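Local coordinates for protein 4'-phospho-dehydrooxetanocin synthase (Bacillus megaterium, PDB 5UL3) that catalyses the S-adenosylmethionine- and cobalamin-dependent oxidative ring contraction of dAMP to an oxetane aldehyde, a step in oxetanocin A biosynthesis, at residues Phe492-Asp497 with Leu640-Val645; Arg634-Phe639 with Thr691-Ile696; Leu644-Ser649 with Glu653-Leu658. All coordinates share one frame; numbering follows the deposited sequence.

How the interactions relate
All three contacts are built on one long helix, 620-648. Along it come 634-639 of interaction 2, then 640-645 of interaction 1, then 644-649 of interaction 3, which shares Leu644 and Val645 with interaction 1. Their partners differ: helix 683-709 for interaction 2, the end of helix 484-493 in the radical SAM core for interaction 1, and helix 652-664, the next helix in the chain, for interaction 3. The centres of interactions 1 and 3 lie about 9 Å apart, those of 1 and 2 about 12 Å, and those of 2 and 3 about 13 Å. Glu494 OE2, 2.8 Å from His638 NE2, ties interaction 1 to interaction 2. Helix 620-648 thus carries contacts to the radical SAM domain and to two neighbouring helices, away from the cofactors.

Interaction 1. Residues Phe492-Asp497 with Leu640-Val645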
loop_
_atom_site.group_PDB
_atom_site.type_symbol
_atom_site.label_atom_id
_atom_site.label_comp_id
_atom_site.label_asym_id
_atom_site.label_seq_id
_atom_site.Cartn_x
_atom_site.Cartn_y
_atom_site.Cartn_z
ATOM N N PHE A 492 0.946 -27.858 5.718
ATOM C CA PHE A 492 1.911 -26.768 5.602
ATOM C C PHE A 492 1.816 -25.799 6.780
ATOM O O PHE A 492 2.831 -25.448 7.396
ATOM C CB PHE A 492 1.686 -26.020 4.284
ATOM C CG PHE A 492 2.513 -24.758 4.131
ATOM C CD1 PHE A 492 3.794 -24.804 3.589
ATOM C CD2 PHE A 492 1.995 -23.528 4.499
ATOM C CE1 PHE A 492 4.549 -23.644 3.422
ATOM C CE2 PHE A 492 2.754 -22.364 4.342
ATOM C CZ PHE A 492 4.031 -22.429 3.801
ATOM N N LEU A 493 0.599 -25.341 7.084
ATOM C CA LEU A 493 0.382 -24.341 8.122
ATOM C C LEU A 493 0.707 -24.853 9.520
ATOM O O LEU A 493 1.003 -24.046 10.406
ATOM C CB LEU A 493 -1.066 -23.854 8.070
ATOM C CG LEU A 493 -1.393 -23.052 6.810
ATOM C CD1 LEU A 493 -2.873 -22.996 6.658
ATOM C CD2 LEU A 493 -0.813 -21.629 6.918
ATOM N N GLU A 494 0.650 -26.161 9.738
ATOM C CA GLU A 494 0.992 -26.765 11.019
ATOM C C GLU A 494 2.482 -27.061 11.168
ATOM O O GLU A 494 2.902 -27.500 12.241
ATOM C CB GLU A 494 0.174 -28.050 11.222
ATOM C CG GLU A 494 -1.284 -27.770 11.502
ATOM C CD GLU A 494 -2.189 -28.971 11.308
ATOM O OE1 GLU A 494 -1.723 -30.110 11.540
ATOM O OE2 GLU A 494 -3.361 -28.766 10.911
ATOM N N ARG A 495 3.297 -26.829 10.140
ATOM C CA ARG A 495 4.721 -27.134 10.251
ATOM C C ARG A 495 5.379 -26.244 11.298
ATOM O O ARG A 495 5.145 -25.031 11.340
ATOM C CB ARG A 495 5.413 -26.978 8.900
ATOM C CG ARG A 495 5.068 -28.136 7.965
ATOM C CD ARG A 495 5.855 -28.092 6.703
ATOM N NE ARG A 495 7.278 -28.296 6.929
ATOM C CZ ARG A 495 8.142 -28.556 5.956
ATOM N NH1 ARG A 495 7.712 -28.650 4.706
ATOM N NH2 ARG A 495 9.426 -28.717 6.229
ATOM N N THR A 496 6.197 -26.857 12.155
ATOM C CA THR A 496 6.921 -26.144 13.199
ATOM C C THR A 496 8.418 -26.061 12.913
ATOM O O THR A 496 9.185 -25.605 13.769
ATOM C CB THR A 496 6.666 -26.809 14.562
ATOM O OG1 THR A 496 7.001 -28.206 14.494
ATOM C CG2 THR A 496 5.201 -26.671 14.937
ATOM N N ASP A 497 8.853 -26.467 11.725
ATOM C CA ASP A 497 10.262 -26.376 11.359
ATOM C C ASP A 497 10.536 -25.230 10.397
ATOM O O ASP A 497 11.548 -25.245 9.690
ATOM C CB ASP A 497 10.741 -27.698 10.765
ATOM C CG ASP A 497 10.024 -28.050 9.483
ATOM O OD1 ASP A 497 8.893 -27.562 9.275
ATOM O OD2 ASP A 497 10.589 -28.827 8.684
ATOM N N LEU A 640 -10.613 -25.407 13.401
ATOM C CA LEU A 640 -11.964 -25.499 12.864
ATOM C C LEU A 640 -11.955 -26.127 11.478
ATOM O O LEU A 640 -12.706 -27.072 11.204
ATOM C CB LEU A 640 -12.610 -24.121 12.795
ATOM C CG LEU A 640 -13.823 -24.074 11.867
ATOM C CD1 LEU A 640 -15.057 -24.807 12.490
ATOM C CD2 LEU A 640 -14.165 -22.642 11.483
ATOM N N LEU A 641 -11.119 -25.599 10.576
ATOM C CA LEU A 641 -11.081 -26.143 9.224
ATOM C C LEU A 641 -10.568 -27.579 9.216
ATOM O O LEU A 641 -11.067 -28.418 8.454
ATOM C CB LEU A 641 -10.226 -25.265 8.313
ATOM C CG LEU A 641 -10.223 -25.726 6.861
ATOM C CD1 LEU A 641 -11.655 -25.917 6.383
ATOM C CD2 LEU A 641 -9.493 -24.694 5.996
ATOM N N LYS A 642 -9.570 -27.886 10.049
ATOM C CA LYS A 642 -9.102 -29.264 10.125
ATOM C C LYS A 642 -10.222 -30.181 10.605
ATOM O O LYS A 642 -10.386 -31.297 10.096
ATOM C CB LYS A 642 -7.882 -29.360 11.040
ATOM C CG LYS A 642 -7.146 -30.682 10.949
ATOM C CD LYS A 642 -5.892 -30.674 11.803
ATOM C CE LYS A 642 -4.880 -31.724 11.340
ATOM N NZ LYS A 642 -4.186 -31.439 10.026
ATOM N N TYR A 643 -11.041 -29.687 11.533
ATOM C CA TYR A 643 -12.179 -30.446 12.039
ATOM C C TYR A 643 -13.250 -30.633 10.967
ATOM O O TYR A 643 -13.812 -31.728 10.832
ATOM C CB TYR A 643 -12.738 -29.728 13.261
ATOM C CG TYR A 643 -13.879 -30.415 13.974
ATOM C CD1 TYR A 643 -13.679 -31.600 14.664
ATOM C CD2 TYR A 643 -15.140 -29.848 13.992
ATOM C CE1 TYR A 643 -14.728 -32.221 15.341
ATOM C CE2 TYR A 643 -16.194 -30.457 14.673
ATOM C CZ TYR A 643 -15.982 -31.640 15.336
ATOM O OH TYR A 643 -17.036 -32.236 15.996
ATOM N N LEU A 644 -13.553 -29.578 10.202
ATOM C CA LEU A 644 -14.527 -29.711 9.118
ATOM C C LEU A 644 -14.057 -30.708 8.061
ATOM O O LEU A 644 -14.842 -31.546 7.596
ATOM C CB LEU A 644 -14.808 -28.346 8.487
ATOM C CG LEU A 644 -15.556 -27.324 9.354
ATOM C CD1 LEU A 644 -15.557 -25.939 8.699
ATOM C CD2 LEU A 644 -16.972 -27.787 9.588
ATOM N N VAL A 645 -12.781 -30.639 7.671
ATOM C CA VAL A 645 -12.251 -31.555 6.661
ATOM C C VAL A 645 -12.214 -32.979 7.209
ATOM O O VAL A 645 -12.468 -33.951 6.483
ATOM C CB VAL A 645 -10.859 -31.089 6.188
ATOM C CG1 VAL A 645 -10.188 -32.147 5.278
ATOM C CG2 VAL A 645 -10.967 -29.763 5.448
#
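Glu494 and Lys642 meet in a salt bridge that is the whole of the direct contact between 492-497 and 640-645; the closest CA atoms, those of Glu494 and Lys642, are 10.4 Å apart. The bridge is lopsided. Lys642 NZ lies 2.9 Å from Glu494 OE2, on the syn side and 15° out of the carboxylate plane, while its bond to Glu494 OE1, at 3.2 Å, is weak. The lysine chain runs extended as far as CE and then bends at its last torsion (chi4 71°), which turns the ammonium group across both oxygens. Glu494 OE2 is also hydrogen-bonded to His638 NE2, one turn before Lys642, so two side chains of the same helix grip one oxygen and fix the turn of the carboxylate; the positive charge beside it would be expected to keep it ionised. This end is the close-packed one: Lys642 is buried, and Ile657 touches both side chains.

Residues 495-497 form a looser, partly exposed loop. Here Arg495 grips Asp497 side-on, NE to OD1 at 2.9 Å and NH2 to OD2 at 2.7 Å, the carboxylate lying at the edge of the guanidinium and in its plane, and Arg495 NH1 reaches Glu453 in a second salt bridge. The arrangement is consistent with an interdomain salt bridge, joining the end of a helix of the partial TIM-barrel radical SAM domain to the C-terminal helix bundle.

Interaction 2. Residues Arg634-Phe639 with Thr691-Ile696. With EDO (1,2-ethanediol), chain T; EDO (1,2-ethanediol), chain H.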
loop_
_atom_site.group_PDB
_atom_site.type_symbol
_atom_site.label_atom_id
_atom_site.label_comp_id
_atom_site.label_asym_id
_atom_site.label_seq_id
_atom_site.Cartn_x
_atom_site.Cartn_y
_atom_site.Cartn_z
ATOM N N ARG A 634 -6.958 -17.732 17.179
ATOM C CA ARG A 634 -6.342 -18.132 15.915
ATOM C C ARG A 634 -6.175 -19.640 15.850
ATOM O O ARG A 634 -6.435 -20.267 14.817
ATOM C CB ARG A 634 -4.988 -17.436 15.756
ATOM C CG ARG A 634 -4.230 -17.850 14.496
ATOM C CD ARG A 634 -2.799 -17.301 14.538
ATOM N NE ARG A 634 -2.739 -15.839 14.489
ATOM C CZ ARG A 634 -2.669 -15.125 13.369
ATOM N NH1 ARG A 634 -2.660 -15.725 12.165
ATOM N NH2 ARG A 634 -2.596 -13.806 13.449
ATOM N N GLU A 635 -5.726 -20.234 16.948
ATOM C CA GLU A 635 -5.582 -21.678 17.036
ATOM C C GLU A 635 -6.925 -22.375 16.822
ATOM O O GLU A 635 -7.038 -23.310 16.018
ATOM C CB GLU A 635 -4.980 -21.990 18.408
ATOM C CG GLU A 635 -4.555 -23.389 18.704
ATOM C CD GLU A 635 -3.861 -23.452 20.057
ATOM O OE1 GLU A 635 -2.720 -22.956 20.155
ATOM O OE2 GLU A 635 -4.472 -23.944 21.029
ATOM N N ILE A 636 -7.971 -21.900 17.504
ATOM C CA ILE A 636 -9.296 -22.501 17.350
ATOM C C ILE A 636 -9.788 -22.344 15.917
ATOM O O ILE A 636 -10.411 -23.254 15.357
ATOM C CB ILE A 636 -10.293 -21.885 18.353
ATOM C CG1 ILE A 636 -9.873 -22.170 19.798
ATOM C CG2 ILE A 636 -11.704 -22.409 18.098
ATOM C CD1 ILE A 636 -10.693 -21.343 20.822
ATOM N N SER A 637 -9.513 -21.191 15.300
ATOM C CA SER A 637 -9.931 -20.961 13.918
ATOM C C SER A 637 -9.186 -21.870 12.946
ATOM O O SER A 637 -9.773 -22.343 11.965
ATOM C CB SER A 637 -9.717 -19.493 13.537
ATOM O OG SER A 637 -10.545 -18.647 14.325
ATOM N N HIS A 638 -7.892 -22.105 13.177
ATOM C CA HIS A 638 -7.172 -23.026 12.303
ATOM C C HIS A 638 -7.753 -24.431 12.400
ATOM O O HIS A 638 -8.013 -25.089 11.384
ATOM C CB HIS A 638 -5.684 -23.070 12.643
ATOM C CG HIS A 638 -4.963 -24.164 11.916
ATOM N ND1 HIS A 638 -4.517 -24.018 10.620
ATOM C CD2 HIS A 638 -4.679 -25.440 12.272
ATOM C CE1 HIS A 638 -3.965 -25.152 10.217
ATOM N NE2 HIS A 638 -4.053 -26.031 11.200
ATOM N N PHE A 639 -7.947 -24.918 13.618
ATOM C CA PHE A 639 -8.361 -26.305 13.738
ATOM C C PHE A 639 -9.845 -26.494 13.477
ATOM O O PHE A 639 -10.281 -27.637 13.297
ATOM C CB PHE A 639 -7.940 -26.853 15.098
ATOM C CG PHE A 639 -6.472 -27.120 15.182
ATOM C CD1 PHE A 639 -5.906 -28.152 14.446
ATOM C CD2 PHE A 639 -5.646 -26.319 15.947
ATOM C CE1 PHE A 639 -4.532 -28.396 14.492
ATOM C CE2 PHE A 639 -4.277 -26.547 15.989
ATOM C CZ PHE A 639 -3.717 -27.585 15.266
ATOM N N THR A 691 -21.249 -25.627 14.598
ATOM C CA THR A 691 -21.881 -25.369 15.891
ATOM C C THR A 691 -21.183 -26.143 17.000
ATOM O O THR A 691 -20.999 -25.635 18.115
ATOM C CB THR A 691 -23.370 -25.738 15.841
ATOM O OG1 THR A 691 -24.065 -24.851 14.960
ATOM C CG2 THR A 691 -23.990 -25.651 17.225
ATOM N N ASN A 692 -20.766 -27.375 16.700
ATOM C CA ASN A 692 -20.082 -28.195 17.691
ATOM C C ASN A 692 -18.716 -27.615 18.020
ATOM O O ASN A 692 -18.331 -27.521 19.188
ATOM C CB ASN A 692 -19.948 -29.628 17.174
ATOM C CG ASN A 692 -19.968 -30.646 18.288
ATOM O OD1 ASN A 692 -19.073 -31.489 18.395
ATOM N ND2 ASN A 692 -20.983 -30.564 19.139
ATOM N N TRP A 693 -17.963 -27.224 16.990
ATOM C CA TRP A 693 -16.654 -26.633 17.220
ATOM C C TRP A 693 -16.763 -25.305 17.962
ATOM O O TRP A 693 -15.874 -24.953 18.741
ATOM C CB TRP A 693 -15.939 -26.435 15.885
ATOM C CG TRP A 693 -14.490 -26.194 16.049
ATOM C CD1 TRP A 693 -13.829 -24.992 15.938
ATOM C CD2 TRP A 693 -13.500 -27.168 16.377
ATOM N NE1 TRP A 693 -12.484 -25.178 16.163
ATOM C CE2 TRP A 693 -12.257 -26.503 16.428
ATOM C CE3 TRP A 693 -13.541 -28.546 16.622
ATOM C CZ2 TRP A 693 -11.074 -27.165 16.725
ATOM C CZ3 TRP A 693 -12.368 -29.202 16.913
ATOM C CH2 TRP A 693 -11.145 -28.514 16.958
ATOM N N GLN A 694 -17.846 -24.565 17.736
ATOM C CA GLN A 694 -18.041 -23.280 18.397
ATOM C C GLN A 694 -18.068 -23.413 19.916
ATOM O O GLN A 694 -17.783 -22.438 20.619
ATOM C CB GLN A 694 -19.330 -22.631 17.890
ATOM C CG GLN A 694 -19.618 -21.254 18.489
ATOM C CD GLN A 694 -20.866 -20.613 17.923
ATOM O OE1 GLN A 694 -21.960 -21.165 18.029
ATOM N NE2 GLN A 694 -20.713 -19.436 17.318
ATOM N N LEU A 695 -18.388 -24.602 20.440
ATOM C CA LEU A 695 -18.303 -24.822 21.882
ATOM C C LEU A 695 -16.885 -24.616 22.405
ATOM O O LEU A 695 -16.697 -24.292 23.584
ATOM C CB LEU A 695 -18.792 -26.235 22.222
ATOM C CG LEU A 695 -20.256 -26.507 21.885
ATOM C CD1 LEU A 695 -20.541 -27.999 22.056
ATOM C CD2 LEU A 695 -21.170 -25.677 22.790
ATOM N N ILE A 696 -15.870 -24.792 21.555
ATOM C CA ILE A 696 -14.508 -24.517 22.000
ATOM C C ILE A 696 -14.273 -23.015 22.076
ATOM O O ILE A 696 -13.617 -22.525 23.000
ATOM C CB ILE A 696 -13.479 -25.196 21.080
ATOM C CG1 ILE A 696 -13.796 -26.686 20.946
ATOM C CG2 ILE A 696 -12.081 -25.010 21.642
ATOM C CD1 ILE A 696 -12.988 -27.347 19.876
HETATM C C1 EDO T . -2.197 -13.596 17.729
HETATM O O1 EDO T . -1.884 -14.778 16.974
HETATM C C2 EDO T . -2.090 -12.385 16.826
HETATM O O2 EDO T . -3.130 -12.456 15.857
HETATM C C1 EDO H . -5.476 -21.403 8.415
HETATM O O1 EDO H . -4.405 -21.712 9.315
HETATM C C2 EDO H . -4.986 -20.281 7.496
HETATM O O2 EDO H . -5.991 -20.022 6.523
#
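Trp693 drives the edge of its indole into helix 620-648, where NE1 donates a hydrogen bond to the backbone oxygen Ile636 O at 2.9 Å with an N-H...O angle of 158°. The acceptor lies close to the ring plane, but the donor stands 27° off the carbonyl plane. The same oxygen also lies 2.9 Å from Leu640 N, one turn further along the helix, so two N-H groups converge on it. With CG anti to the backbone N, the tryptophan reaches across to its partner. Phe639 O sits over one face of the indole, toward the rim, and Ile696 CD1 from its own helix covers the opposite face. Phe639 CB touches CZ2 of Trp693 at 3.5 Å, and Ile636 CG2 approaches NE1 of Trp693 at the same distance. A turn away, Ile636 CD1 meets Ile696 CG2 at 4.0 Å.

These contacts join two nearly antiparallel helices, 620-648 and 683-709, probably part of the C-terminal bundle, whose segment axes lie 10.3 Å apart at 159°.

In the next shell, Tyr643 and Leu640 pack on Trp693, Phe661 meets the ring of Phe639, and His638 CD2 stands over the centre of that same ring. His638 is held in turn: Tyr534 stacks on it, and its ND1 shares a 2.7 Å hydrogen bond with O1 of an ethanediol, probably from the crystallisation liquor. Further out, Arg634 NE and NH2 hold the two hydroxyls of a second ethanediol while NH1 bonds Val537 O.

Interaction 3. Residues Leu644-Ser649 with Glu653-Leu658; sequences LVYNLS and ESQIIL
The ring of Tyr646 is approached obliquely, neither squarely over a face nor at an edge, by Ser654 CB, Gln655 CB and Leu658 CD1. It leans across the first turns of helix 652-664, and the anti setting of its CG to the backbone N (chi1 -178°) carries it there. Leu658 lies at the root of the side chain, its CD1 3.6 Å from Tyr646 CB, the two chains running antiparallel alongside one another. Further along, Tyr646 CD1 lies 3.9 Å from Ser654 CB, and CE1 of Tyr646 reaches Gln655 CB at 3.6 Å.

Gln655, extended beyond CG, crosses the phenol at a slant, its amide plane 50° from the ring. In this conformer Tyr646 OH comes 3.3 Å from Gln655 CD without a hydrogen bond across the contact. Gln655 is exposed and was modelled in two conformers, so this outer end is doubtful, whereas Leu658 is buried and also packs on Trp693.

At the turn, Asp651 OD1 accepts a bond from Ser654 N; Asn647 ND2 bonds Tyr643 O within its own helix, and Ser649 OG reaches Lys487 NZ on helix 484-493. With segment axes 10.4 Å apart at 139° and only three residues between the segments, the arrangement is a tight alpha-alpha hairpin, probably within the C-terminal helix bundle, in which Tyr646 bridges the two helices near the turn.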
loop_
_atom_site.group_PDB
_atom_site.type_symbol
_atom_site.label_atom_id
_atom_site.label_comp_id
_atom_site.label_asym_id
_atom_site.label_seq_id
_atom_site.Cartn_x
_atom_site.Cartn_y
_atom_site.Cartn_z
ATOM N N LEU A 644 -13.553 -29.578 10.202
ATOM C CA LEU A 644 -14.527 -29.711 9.118
ATOM C C LEU A 644 -14.057 -30.708 8.061
ATOM O O LEU A 644 -14.842 -31.546 7.596
ATOM C CB LEU A 644 -14.808 -28.346 8.487
ATOM C CG LEU A 644 -15.556 -27.324 9.354
ATOM C CD1 LEU A 644 -15.557 -25.939 8.699
ATOM C CD2 LEU A 644 -16.972 -27.787 9.588
ATOM N N VAL A 645 -12.781 -30.639 7.671
ATOM C CA VAL A 645 -12.251 -31.555 6.661
ATOM C C VAL A 645 -12.214 -32.979 7.209
ATOM O O VAL A 645 -12.468 -33.951 6.483
ATOM C CB VAL A 645 -10.859 -31.089 6.188
ATOM C CG1 VAL A 645 -10.188 -32.147 5.278
ATOM C CG2 VAL A 645 -10.967 -29.763 5.448
ATOM N N TYR A 646 -11.903 -33.125 8.500
ATOM C CA TYR A 646 -11.914 -34.444 9.122
ATOM C C TYR A 646 -13.297 -35.074 9.061
ATOM O O TYR A 646 -13.430 -36.275 8.801
ATOM C CB TYR A 646 -11.458 -34.356 10.575
ATOM C CG TYR A 646 -11.405 -35.710 11.240
ATOM C CD1 TYR A 646 -10.304 -36.543 11.065
ATOM C CD2 TYR A 646 -12.458 -36.167 12.026
ATOM C CE1 TYR A 646 -10.249 -37.789 11.663
ATOM C CE2 TYR A 646 -12.412 -37.413 12.628
ATOM C CZ TYR A 646 -11.305 -38.217 12.443
ATOM O OH TYR A 646 -11.254 -39.458 13.036
ATOM N N ASN A 647 -14.338 -34.279 9.314
ATOM C CA ASN A 647 -15.692 -34.809 9.330
ATOM C C ASN A 647 -16.192 -35.132 7.934
ATOM O O ASN A 647 -17.194 -35.843 7.795
ATOM C CB ASN A 647 -16.626 -33.822 10.020
ATOM C CG ASN A 647 -16.641 -34.000 11.536
ATOM O OD1 ASN A 647 -17.236 -34.946 12.049
ATOM N ND2 ASN A 647 -15.980 -33.092 12.256
ATOM N N LEU A 648 -15.516 -34.633 6.902
ATOM C CA LEU A 648 -15.824 -34.993 5.527
ATOM C C LEU A 648 -14.939 -36.109 5.005
ATOM O O LEU A 648 -15.380 -36.889 4.157
ATOM C CB LEU A 648 -15.668 -33.779 4.604
ATOM C CG LEU A 648 -16.517 -32.537 4.861
ATOM C CD1 LEU A 648 -15.995 -31.385 4.007
ATOM C CD2 LEU A 648 -17.962 -32.811 4.545
ATOM N N SER A 649 -13.710 -36.202 5.501
ATOM C CA SER A 649 -12.707 -37.106 4.946
ATOM C C SER A 649 -11.723 -37.443 6.055
ATOM O O SER A 649 -10.601 -36.930 6.100
ATOM C CB SER A 649 -12.004 -36.473 3.742
ATOM O OG SER A 649 -10.966 -37.292 3.237
ATOM N N GLU A 653 -4.039 -39.703 10.957
ATOM C CA GLU A 653 -3.106 -38.657 11.366
ATOM C C GLU A 653 -3.851 -37.426 11.874
ATOM O O GLU A 653 -3.519 -36.871 12.931
ATOM C CB GLU A 653 -2.188 -38.286 10.199
ATOM C CG GLU A 653 -1.163 -39.350 9.831
ATOM C CD GLU A 653 -1.469 -40.042 8.510
ATOM O OE1 GLU A 653 -2.532 -39.760 7.912
ATOM O OE2 GLU A 653 -0.640 -40.870 8.069
ATOM N N SER A 654 -4.867 -36.986 11.131
ATOM C CA SER A 654 -5.653 -35.841 11.572
ATOM C C SER A 654 -6.451 -36.161 12.828
ATOM O O SER A 654 -6.656 -35.278 13.668
ATOM C CB SER A 654 -6.583 -35.379 10.454
ATOM O OG SER A 654 -5.833 -34.936 9.332
ATOM N N GLN A 655 -6.907 -37.410 12.966
ATOM C CA GLN A 655 -7.624 -37.821 14.171
ATOM C C GLN A 655 -6.773 -37.605 15.416
ATOM O O GLN A 655 -7.262 -37.107 16.435
ATOM C CB GLN A 655 -8.048 -39.289 14.041
ATOM C CG GLN A 655 -8.827 -39.851 15.221
ATOM C CD GLN A 655 -9.341 -41.268 14.974
ATOM O OE1 GLN A 655 -8.908 -41.951 14.043
ATOM N NE2 GLN A 655 -10.274 -41.709 15.807
ATOM N N ILE A 656 -5.489 -37.954 15.341
ATOM C CA ILE A 656 -4.590 -37.787 16.481
ATOM C C ILE A 656 -4.416 -36.311 16.811
ATOM O O ILE A 656 -4.563 -35.895 17.967
ATOM C CB ILE A 656 -3.238 -38.464 16.196
ATOM C CG1 ILE A 656 -3.418 -39.983 16.106
ATOM C CG2 ILE A 656 -2.212 -38.075 17.258
ATOM C CD1 ILE A 656 -2.204 -40.718 15.568
ATOM N N ILE A 657 -4.104 -35.497 15.797
ATOM C CA ILE A 657 -3.862 -34.073 16.018
ATOM C C ILE A 657 -5.087 -33.420 16.647
ATOM O O ILE A 657 -4.983 -32.697 17.644
ATOM C CB ILE A 657 -3.469 -33.383 14.698
ATOM C CG1 ILE A 657 -2.208 -34.023 14.121
ATOM C CG2 ILE A 657 -3.241 -31.886 14.926
ATOM C CD1 ILE A 657 -1.847 -33.529 12.739
ATOM N N LEU A 658 -6.268 -33.675 16.077
ATOM C CA LEU A 658 -7.482 -33.083 16.624
ATOM C C LEU A 658 -7.755 -33.592 18.034
ATOM O O LEU A 658 -8.166 -32.824 18.910
ATOM C CB LEU A 658 -8.663 -33.371 15.698
ATOM C CG LEU A 658 -8.670 -32.556 14.400
ATOM C CD1 LEU A 658 -9.619 -33.157 13.374
ATOM C CD2 LEU A 658 -9.027 -31.103 14.694
#